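Long-range contacts in MHC class I protein (Ginglymostoma cirratum, PDB 6LUP), which probably displays bound peptides at the cell surface for recognition by T cells, as other MHC class I molecules do: residues A[181-186]-A[198-203]; A[2-7]-A[26-31]; A[19-24]-A[33-38]. All coordinates share one frame; numbering follows the deposited sequence.

Contact 1 (A[181-186]-A[198-203])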
loop_
_atom_site.group_PDB
_atom_site.type_symbol
_atom_site.label_atom_id
_atom_site.label_comp_id
_atom_site.label_asym_id
_atom_site.label_seq_id
_atom_site.Cartn_x
_atom_site.Cartn_y
_atom_site.Cartn_z
ATOM N N LYS A 181 14.536 9.450 8.269
ATOM C CA LYS A 181 15.404 9.713 7.127
ATOM C C LYS A 181 15.919 8.429 6.482
ATOM O O LYS A 181 16.081 7.408 7.160
ATOM C CB LYS A 181 16.571 10.634 7.519
ATOM C CG LYS A 181 17.629 10.022 8.429
ATOM C CD LYS A 181 18.629 11.086 8.861
ATOM C CE LYS A 181 19.494 10.629 10.027
ATOM N NZ LYS A 181 20.619 9.741 9.614
ATOM N N PRO A 182 16.156 8.474 5.159
ATOM C CA PRO A 182 16.824 7.370 4.474
ATOM C C PRO A 182 18.290 7.262 4.874
ATOM O O PRO A 182 18.949 8.280 5.094
ATOM C CB PRO A 182 16.723 7.759 2.992
ATOM C CG PRO A 182 16.540 9.238 2.990
ATOM C CD PRO A 182 15.735 9.534 4.222
ATOM N N SER A 183 18.781 6.033 4.999
ATOM C CA SER A 183 20.215 5.796 5.024
ATOM C C SER A 183 20.598 5.488 3.579
ATOM O O SER A 183 20.035 4.577 2.962
ATOM C CB SER A 183 20.575 4.644 5.965
ATOM O OG SER A 183 20.349 3.387 5.355
ATOM N N VAL A 184 21.523 6.271 3.030
ATOM C CA VAL A 184 21.839 6.174 1.602
ATOM C C VAL A 184 23.249 5.654 1.313
ATOM O O VAL A 184 24.208 5.967 2.025
ATOM C CB VAL A 184 21.590 7.506 0.846
ATOM C CG1 VAL A 184 20.224 8.084 1.190
ATOM C CG2 VAL A 184 22.685 8.515 1.145
ATOM N N THR A 185 23.347 4.856 0.257
ATOM C CA THR A 185 24.606 4.305 -0.219
ATOM C C THR A 185 24.781 4.710 -1.679
ATOM O O THR A 185 23.810 4.745 -2.438
ATOM C CB THR A 185 24.612 2.767 -0.073
ATOM O OG1 THR A 185 24.855 2.422 1.294
ATOM C CG2 THR A 185 25.680 2.114 -0.934
ATOM N N PHE A 186 26.016 5.032 -2.057
ATOM C CA PHE A 186 26.345 5.326 -3.445
ATOM C C PHE A 186 27.657 4.640 -3.819
ATOM O O PHE A 186 28.747 5.127 -3.496
ATOM C CB PHE A 186 26.409 6.841 -3.674
ATOM C CG PHE A 186 26.231 7.258 -5.111
ATOM C CD1 PHE A 186 25.508 6.471 -6.002
ATOM C CD2 PHE A 186 26.763 8.461 -5.567
ATOM C CE1 PHE A 186 25.338 6.866 -7.321
ATOM C CE2 PHE A 186 26.592 8.863 -6.883
ATOM C CZ PHE A 186 25.878 8.066 -7.761
ATOM N N VAL A 198 21.288 3.822 -3.578
ATOM C CA VAL A 198 20.257 3.092 -2.846
ATOM C C VAL A 198 19.914 3.762 -1.512
ATOM O O VAL A 198 20.769 3.914 -0.635
ATOM C CB VAL A 198 20.608 1.586 -2.673
ATOM C CG1 VAL A 198 22.077 1.386 -2.333
ATOM C CG2 VAL A 198 19.705 0.923 -1.636
ATOM N N ALA A 199 18.657 4.179 -1.398
ATOM C CA ALA A 199 18.120 4.737 -0.160
ATOM C C ALA A 199 17.184 3.723 0.470
ATOM O O ALA A 199 16.318 3.162 -0.202
ATOM C CB ALA A 199 17.391 6.042 -0.429
ATOM N N THR A 200 17.374 3.485 1.763
ATOM C CA THR A 200 16.583 2.491 2.482
ATOM C C THR A 200 16.233 2.967 3.893
ATOM O O THR A 200 16.877 3.872 4.432
ATOM C CB THR A 200 17.308 1.125 2.523
ATOM O OG1 THR A 200 16.375 0.090 2.859
ATOM C CG2 THR A 200 18.466 1.136 3.521
ATOM N N GLY A 201 15.199 2.358 4.469
ATOM C CA GLY A 201 14.777 2.641 5.841
ATOM C C GLY A 201 14.083 3.975 6.065
ATOM O O GLY A 201 14.047 4.473 7.193
ATOM N N PHE A 202 13.523 4.553 5.004
ATOM C CA PHE A 202 12.858 5.851 5.115
ATOM C C PHE A 202 11.341 5.763 5.224
ATOM O O PHE A 202 10.719 4.825 4.721
ATOM C CB PHE A 202 13.272 6.802 3.983
ATOM C CG PHE A 202 12.991 6.282 2.598
ATOM C CD1 PHE A 202 11.753 6.496 1.991
ATOM C CD2 PHE A 202 13.979 5.613 1.874
ATOM C CE1 PHE A 202 11.501 6.033 0.705
ATOM C CE2 PHE A 202 13.733 5.150 0.587
ATOM C CZ PHE A 202 12.491 5.357 0.003
ATOM N N TYR A 203 10.764 6.749 5.905
ATOM C CA TYR A 203 9.317 6.891 6.058
ATOM C C TYR A 203 8.994 8.385 6.142
ATOM O O TYR A 203 9.682 9.116 6.859
ATOM C CB TYR A 203 8.813 6.165 7.319
ATOM C CG TYR A 203 7.369 6.473 7.616
ATOM C CD1 TYR A 203 7.015 7.633 8.309
ATOM C CD2 TYR A 203 6.356 5.633 7.163
ATOM C CE1 TYR A 203 5.692 7.944 8.551
ATOM C CE2 TYR A 203 5.029 5.930 7.405
ATOM C CZ TYR A 203 4.703 7.086 8.095
ATOM O OH TYR A 203 3.386 7.383 8.332
#
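Two reciprocal pairs of backbone hydrogen bonds join Ser183 to Thr200 and Thr185 to Val198. In the first, Ser183 N lies 2.9 Å from Thr200 O, and Thr200 N gives the longer return bond of 3.1 Å to Ser183 O. In the second, Thr185 N to Val198 O and Val198 N to Thr185 O both measure 2.9 Å. With N-H...O angles of 156° to 161°, all four are fairly straight. Val184 and Ala199 form the non-hydrogen-bonded pair between them, where Val184 CA adds a CA-H...O contact to Val198 O.

Side chains then sort onto two faces. On one, Ser183 OG touches Thr200 CG2 at 3.5 Å, and the side chains of Thr185 and Val198 run side by side, with Thr185 CB 3.7 Å from Val198 CG1. This face is partly polar: Thr200 OG1 turns from the pair to bond a backbone atom of the other protein chain, probably beta-2-microglobulin. On the other, Ala199 CB is met by Val184 CG1 at 3.8 Å and also by Pro182 CB, and Val184 continues inward onto Val254, Leu263 and Val265 of the facing sheet.

Farther along, Phe202 lays its CB against the ring of Pro182. Its CG sits between backbone N and carbonyl carbon (chi1 58°), which carries the ring past the proline toward His256 and Tyr234, leaving Phe202 CD2 3.7 Å from Pro182 CB. Gly201 and Phe202 both face Tyr234 as a G1 beta bulge, Gly201 supplying the positive phi. A hairpin of the first two strands of the domain, with the Ala-Thr-Gly-Phe-Tyr run following Cys197, the partner of Cys252, is characteristic of the C1-set immunoglobulin fold, here the membrane-proximal alpha 3 domain.

Contact 2 (A[2-7]-A[26-31]); sequences SHSLRY and YVDDQQ
His3 and Asp28 meet where the first two strands of the peptide-binding platform, 3-12 and 21-27, form an antiparallel pair, just as the second strand enters a type II' turn from Val27 to Gln30. His3 ND1 donates to Asp28 OD2 at 3.0 Å, nearly in the imidazole plane and on the syn lone pair of the oxygen, with a weaker, longer bond to OD1. The ring and carboxylate planes stand 41° apart. Ser4 N takes the other oxygen, approaching Asp28 OD1 from above the carboxylate plane at 3.0 Å, so the ring and the backbone together fix the rotation of this carboxylate. In return, Asp28 N gives Ser4 O an almost straight bond of 2.8 Å.

Leu5, paired with Val27, turns to the opposite side of the sheet from Arg6, and Leu5 CD1 packs loosely on Val27 CG2 (4.3 Å) beneath Cys162, Leu166 and Tyr169 of helix 148-172. Arg6 exchanges two backbone bonds with Tyr26. The Arg6 side chain bends at chi3 (-55°), which brings the guanidinium back to the turn, where Arg6 NH2 donates to Asp28 O at 3.0 Å from above the carbonyl plane. Beside it, Arg6 NE donates to a water 2.7 Å away, and the same water is hydrogen-bonded to Ser4 OG, also at 2.7 Å.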
loop_
_atom_site.group_PDB
_atom_site.type_symbol
_atom_site.label_atom_id
_atom_site.label_comp_id
_atom_site.label_asym_id
_atom_site.label_seq_id
_atom_site.Cartn_x
_atom_site.Cartn_y
_atom_site.Cartn_z
ATOM N N SER A 2 0.913 18.120 5.986
ATOM C CA SER A 2 -0.359 17.481 5.667
ATOM C C SER A 2 -0.435 16.096 6.325
ATOM O O SER A 2 0.569 15.386 6.393
ATOM C CB SER A 2 -0.483 17.361 4.146
ATOM O OG SER A 2 -1.589 16.568 3.763
ATOM N N HIS A 3 -1.615 15.721 6.818
ATOM C CA HIS A 3 -1.821 14.391 7.410
ATOM C C HIS A 3 -3.138 13.762 6.951
ATOM O O HIS A 3 -4.094 14.475 6.637
ATOM C CB HIS A 3 -1.765 14.445 8.942
ATOM C CG HIS A 3 -0.430 14.853 9.490
ATOM N ND1 HIS A 3 0.678 14.035 9.447
ATOM C CD2 HIS A 3 -0.031 15.996 10.101
ATOM C CE1 HIS A 3 1.703 14.654 10.004
ATOM N NE2 HIS A 3 1.300 15.845 10.410
ATOM N N SER A 4 -3.189 12.430 6.923
ATOM C CA SER A 4 -4.382 11.720 6.437
ATOM C C SER A 4 -4.778 10.495 7.264
ATOM O O SER A 4 -3.937 9.837 7.874
ATOM C CB SER A 4 -4.201 11.311 4.971
ATOM O OG SER A 4 -3.223 10.291 4.845
ATOM N N LEU A 5 -6.073 10.203 7.266
ATOM C CA LEU A 5 -6.606 8.977 7.842
ATOM C C LEU A 5 -7.464 8.292 6.777
ATOM O O LEU A 5 -8.496 8.825 6.371
ATOM C CB LEU A 5 -7.433 9.290 9.095
ATOM C CG LEU A 5 -8.298 8.196 9.729
ATOM C CD1 LEU A 5 -7.474 7.016 10.225
ATOM C CD2 LEU A 5 -9.108 8.790 10.866
ATOM N N ARG A 6 -7.027 7.125 6.313
ATOM C CA ARG A 6 -7.686 6.459 5.190
ATOM C C ARG A 6 -7.921 4.972 5.447
ATOM O O ARG A 6 -7.095 4.303 6.070
ATOM C CB ARG A 6 -6.865 6.639 3.912
ATOM C CG ARG A 6 -6.586 8.090 3.536
ATOM C CD ARG A 6 -5.495 8.189 2.482
ATOM N NE ARG A 6 -4.282 7.500 2.923
ATOM C CZ ARG A 6 -3.295 7.106 2.123
ATOM N NH1 ARG A 6 -3.354 7.331 0.815
ATOM N NH2 ARG A 6 -2.241 6.477 2.635
ATOM N N TYR A 7 -9.053 4.469 4.961
ATOM C CA TYR A 7 -9.405 3.056 5.088
ATOM C C TYR A 7 -9.609 2.399 3.729
ATOM O O TYR A 7 -10.158 3.014 2.811
ATOM C CB TYR A 7 -10.670 2.902 5.920
ATOM C CG TYR A 7 -10.453 3.090 7.393
ATOM C CD1 TYR A 7 -10.508 4.360 7.973
ATOM C CD2 TYR A 7 -10.193 1.998 8.218
ATOM C CE1 TYR A 7 -10.315 4.532 9.333
ATOM C CE2 TYR A 7 -9.997 2.161 9.580
ATOM C CZ TYR A 7 -10.060 3.427 10.130
ATOM O OH TYR A 7 -9.865 3.585 11.479
ATOM N N TYR A 26 -4.997 3.291 7.745
ATOM C CA TYR A 26 -3.732 4.019 7.675
ATOM C C TYR A 26 -3.830 5.405 8.277
ATOM O O TYR A 26 -4.770 6.143 7.996
ATOM C CB TYR A 26 -3.287 4.194 6.223
ATOM C CG TYR A 26 -2.725 2.962 5.569
ATOM C CD1 TYR A 26 -3.561 2.039 4.947
ATOM C CD2 TYR A 26 -1.351 2.734 5.538
ATOM C CE1 TYR A 26 -3.045 0.907 4.332
ATOM C CE2 TYR A 26 -0.823 1.608 4.927
ATOM C CZ TYR A 26 -1.675 0.696 4.327
ATOM O OH TYR A 26 -1.160 -0.426 3.715
ATOM N N VAL A 27 -2.849 5.752 9.102
ATOM C CA VAL A 27 -2.553 7.143 9.404
ATOM C C VAL A 27 -1.342 7.498 8.547
ATOM O O VAL A 27 -0.284 6.875 8.672
ATOM C CB VAL A 27 -2.236 7.362 10.894
ATOM C CG1 VAL A 27 -1.852 8.811 11.136
ATOM C CG2 VAL A 27 -3.428 6.970 11.760
ATOM N N ASP A 28 -1.499 8.481 7.665
ATOM C CA ASP A 28 -0.470 8.800 6.673
ATOM C C ASP A 28 -0.098 7.525 5.914
ATOM O O ASP A 28 -0.979 6.858 5.365
ATOM C CB ASP A 28 0.759 9.455 7.327
ATOM C CG ASP A 28 0.441 10.809 7.957
ATOM O OD1 ASP A 28 -0.302 11.602 7.333
ATOM O OD2 ASP A 28 0.940 11.087 9.070
ATOM N N ASP A 29 1.184 7.168 5.903
ATOM C CA ASP A 29 1.640 5.957 5.218
ATOM C C ASP A 29 1.730 4.732 6.123
ATOM O O ASP A 29 2.147 3.663 5.680
ATOM C CB ASP A 29 3.006 6.188 4.575
ATOM C CG ASP A 29 2.919 6.867 3.231
ATOM O OD1 ASP A 29 1.803 7.203 2.776
ATOM O OD2 ASP A 29 3.989 7.063 2.626
ATOM N N GLN A 30 1.357 4.880 7.385
ATOM C CA GLN A 30 1.535 3.802 8.351
ATOM C C GLN A 30 0.230 3.052 8.617
ATOM O O GLN A 30 -0.766 3.649 9.048
ATOM C CB GLN A 30 2.128 4.363 9.649
ATOM C CG GLN A 30 2.153 3.394 10.820
ATOM C CD GLN A 30 2.814 3.999 12.043
ATOM O OE1 GLN A 30 3.996 4.333 12.020
ATOM N NE2 GLN A 30 2.054 4.137 13.120
ATOM N N GLN A 31 0.235 1.745 8.354
ATOM C CA GLN A 31 -0.914 0.912 8.680
ATOM C C GLN A 31 -1.008 0.745 10.189
ATOM O O GLN A 31 -0.008 0.454 10.845
ATOM C CB GLN A 31 -0.821 -0.458 8.015
ATOM C CG GLN A 31 -2.169 -1.154 7.925
ATOM C CD GLN A 31 -2.062 -2.655 7.757
ATOM O OE1 GLN A 31 -1.206 -3.150 7.034
ATOM N NE2 GLN A 31 -2.953 -3.390 8.417
HETATM O O HOH W 1 -3.749 7.720 5.553
HETATM O O HOH W 2 -0.461 11.376 4.221
#

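Contact 3 (A[19-24]-A[33-38])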
loop_
_atom_site.group_PDB
_atom_site.type_symbol
_atom_site.label_atom_id
_atom_site.label_comp_id
_atom_site.label_asym_id
_atom_site.label_seq_id
_atom_site.Cartn_x
_atom_site.Cartn_y
_atom_site.Cartn_z
ATOM N N PRO A 19 -8.837 -14.080 2.324
ATOM C CA PRO A 19 -10.088 -13.954 3.073
ATOM C C PRO A 19 -11.118 -13.160 2.278
ATOM O O PRO A 19 -10.755 -12.223 1.566
ATOM C CB PRO A 19 -9.672 -13.169 4.320
ATOM C CG PRO A 19 -8.231 -13.488 4.500
ATOM C CD PRO A 19 -7.678 -13.613 3.111
ATOM N N GLU A 20 -12.389 -13.537 2.400
ATOM C CA GLU A 20 -13.476 -12.920 1.625
ATOM C C GLU A 20 -13.629 -11.409 1.849
ATOM O O GLU A 20 -14.160 -10.694 0.989
ATOM C CB GLU A 20 -14.801 -13.626 1.919
ATOM C CG GLU A 20 -14.836 -15.088 1.507
ATOM C CD GLU A 20 -16.191 -15.720 1.749
ATOM O OE1 GLU A 20 -16.258 -16.706 2.512
ATOM O OE2 GLU A 20 -17.194 -15.229 1.188
ATOM N N PHE A 21 -13.173 -10.946 3.011
ATOM C CA PHE A 21 -13.164 -9.537 3.354
ATOM C C PHE A 21 -11.897 -9.208 4.122
ATOM O O PHE A 21 -11.536 -9.895 5.076
ATOM C CB PHE A 21 -14.396 -9.182 4.186
ATOM C CG PHE A 21 -14.476 -7.728 4.577
ATOM C CD1 PHE A 21 -14.208 -6.721 3.649
ATOM C CD2 PHE A 21 -14.843 -7.365 5.870
ATOM C CE1 PHE A 21 -14.290 -5.385 4.008
ATOM C CE2 PHE A 21 -14.934 -6.032 6.233
ATOM C CZ PHE A 21 -14.657 -5.040 5.302
ATOM N N VAL A 22 -11.220 -8.154 3.684
ATOM C CA VAL A 22 -10.060 -7.621 4.387
ATOM C C VAL A 22 -10.059 -6.097 4.302
ATOM O O VAL A 22 -10.174 -5.517 3.219
ATOM C CB VAL A 22 -8.728 -8.229 3.883
ATOM C CG1 VAL A 22 -8.677 -8.250 2.364
ATOM C CG2 VAL A 22 -7.531 -7.482 4.457
ATOM N N ALA A 23 -9.958 -5.464 5.466
ATOM C CA ALA A 23 -9.866 -4.018 5.557
ATOM C C ALA A 23 -8.613 -3.611 6.312
ATOM O O ALA A 23 -8.171 -4.305 7.233
ATOM C CB ALA A 23 -11.099 -3.452 6.236
ATOM N N VAL A 24 -8.039 -2.485 5.910
ATOM C CA VAL A 24 -6.855 -1.942 6.565
ATOM C C VAL A 24 -7.034 -0.454 6.815
ATOM O O VAL A 24 -7.684 0.233 6.028
ATOM C CB VAL A 24 -5.574 -2.174 5.733
ATOM C CG1 VAL A 24 -5.173 -3.638 5.770
ATOM C CG2 VAL A 24 -5.756 -1.695 4.297
ATOM N N VAL A 33 -4.389 -0.441 11.791
ATOM C CA VAL A 33 -5.428 -1.428 12.102
ATOM C C VAL A 33 -5.664 -2.393 10.938
ATOM O O VAL A 33 -5.298 -2.116 9.788
ATOM C CB VAL A 33 -6.772 -0.792 12.559
ATOM C CG1 VAL A 33 -6.638 -0.164 13.940
ATOM C CG2 VAL A 33 -7.298 0.224 11.547
ATOM N N GLN A 34 -6.267 -3.533 11.255
ATOM C CA GLN A 34 -6.589 -4.558 10.273
ATOM C C GLN A 34 -7.830 -5.296 10.739
ATOM O O GLN A 34 -8.048 -5.470 11.942
ATOM C CB GLN A 34 -5.417 -5.537 10.112
ATOM C CG GLN A 34 -5.574 -6.578 9.002
ATOM C CD GLN A 34 -6.305 -7.850 9.432
ATOM O OE1 GLN A 34 -6.524 -8.099 10.621
ATOM N NE2 GLN A 34 -6.691 -8.661 8.452
ATOM N N TYR A 35 -8.636 -5.720 9.774
ATOM C CA TYR A 35 -9.758 -6.611 10.011
ATOM C C TYR A 35 -9.869 -7.591 8.842
ATOM O O TYR A 35 -9.625 -7.217 7.689
ATOM C CB TYR A 35 -11.038 -5.790 10.141
ATOM C CG TYR A 35 -12.300 -6.596 10.338
ATOM C CD1 TYR A 35 -12.945 -7.192 9.256
ATOM C CD2 TYR A 35 -12.869 -6.734 11.601
ATOM C CE1 TYR A 35 -14.106 -7.924 9.431
ATOM C CE2 TYR A 35 -14.033 -7.460 11.784
ATOM C CZ TYR A 35 -14.647 -8.052 10.695
ATOM O OH TYR A 35 -15.802 -8.776 10.862
ATOM N N ASP A 36 -10.224 -8.840 9.137
ATOM C CA ASP A 36 -10.587 -9.798 8.083
ATOM C C ASP A 36 -11.732 -10.723 8.481
ATOM O O ASP A 36 -12.036 -10.877 9.661
ATOM C CB ASP A 36 -9.373 -10.594 7.572
ATOM C CG ASP A 36 -8.792 -11.516 8.614
ATOM O OD1 ASP A 36 -9.448 -12.516 8.966
ATOM O OD2 ASP A 36 -7.665 -11.253 9.073
ATOM N N SER A 37 -12.345 -11.339 7.474
ATOM C CA SER A 37 -13.531 -12.183 7.639
ATOM C C SER A 37 -13.267 -13.557 8.264
ATOM O O SER A 37 -14.210 -14.308 8.516
ATOM C CB SER A 37 -14.250 -12.347 6.297
ATOM O OG SER A 37 -13.325 -12.644 5.267
ATOM N N ASP A 38 -11.998 -13.887 8.504
ATOM C CA ASP A 38 -11.649 -15.109 9.225
ATOM C C ASP A 38 -11.632 -14.858 10.737
ATOM O O ASP A 38 -12.338 -15.532 11.490
ATOM C CB ASP A 38 -10.305 -15.676 8.751
ATOM C CG ASP A 38 -10.326 -16.111 7.287
ATOM O OD1 ASP A 38 -11.389 -16.556 6.800
ATOM O OD2 ASP A 38 -9.267 -16.014 6.622
#
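Phe21 faces both Ser37 and Tyr35 across the hairpin of strands 21-27 and 30-36. Phe21 CB rests 3.8 Å from Ser37 OG and equally close to Ser37 CB. CG stands anti to the backbone N (chi1 -179°), which carries the ring across the side chain of Tyr35, roughly at a right angle, where Phe21 CD2 comes 3.7 Å from Tyr35 CE1 and Phe21 CE2 lies 3.8 Å from Tyr35 CD1. The Phe21 and Tyr35 rings touch at their margins with planes 55° apart, without stacking; Phe21 is instead stacked with Trp11.

At its backbone, Phe21 N donates to Ser37 OG (2.8 Å) and Phe21 O accepts from Ser37 N (2.9 Å), so the serine side chain stands in for a strand carbonyl where the pairing ends. Ala23 and Tyr35 carry the regular two-bond pair. The Asp36 carboxylate links its own strand to the turn that follows: Asp36 OD2 receives Gln34 NE2 at 2.8 Å, while OD1 accepts Asp38 N in an Asx turn.

The Ala23 and Tyr35 side of the sheet lies under helix 55-82, with Leu65 against both and Glu69 bonded to Tyr35 OH. Val22, Val24 and Gln34, opposite, pack on the neighbouring protein chain, and strand 3-12 flanks strand 21-27.

Contacts 2 and 3 lie in one eight-stranded antiparallel sheet, the floor of the peptide-binding groove, with centres 18 Å apart. Both draw on strands 21-27 and 30-36, and their segments alternate along the chain, tying strands 3-12, 21-27 and 30-36 into consecutive neighbours. Contact 1 opens much later in sequence, in the immunoglobulin domain; its centre is 22 Å from that of contact 2 and 32 Å from that of contact 3, which it does not touch. The two domains nevertheless meet: Tyr203, at the end of contact 1, reaches the 27-30 turn of contact 2, with a weak, probable hydrogen bond from Asp29 N to Tyr203 OH. This turn is thus one place where the platform meets the alpha 3 domain.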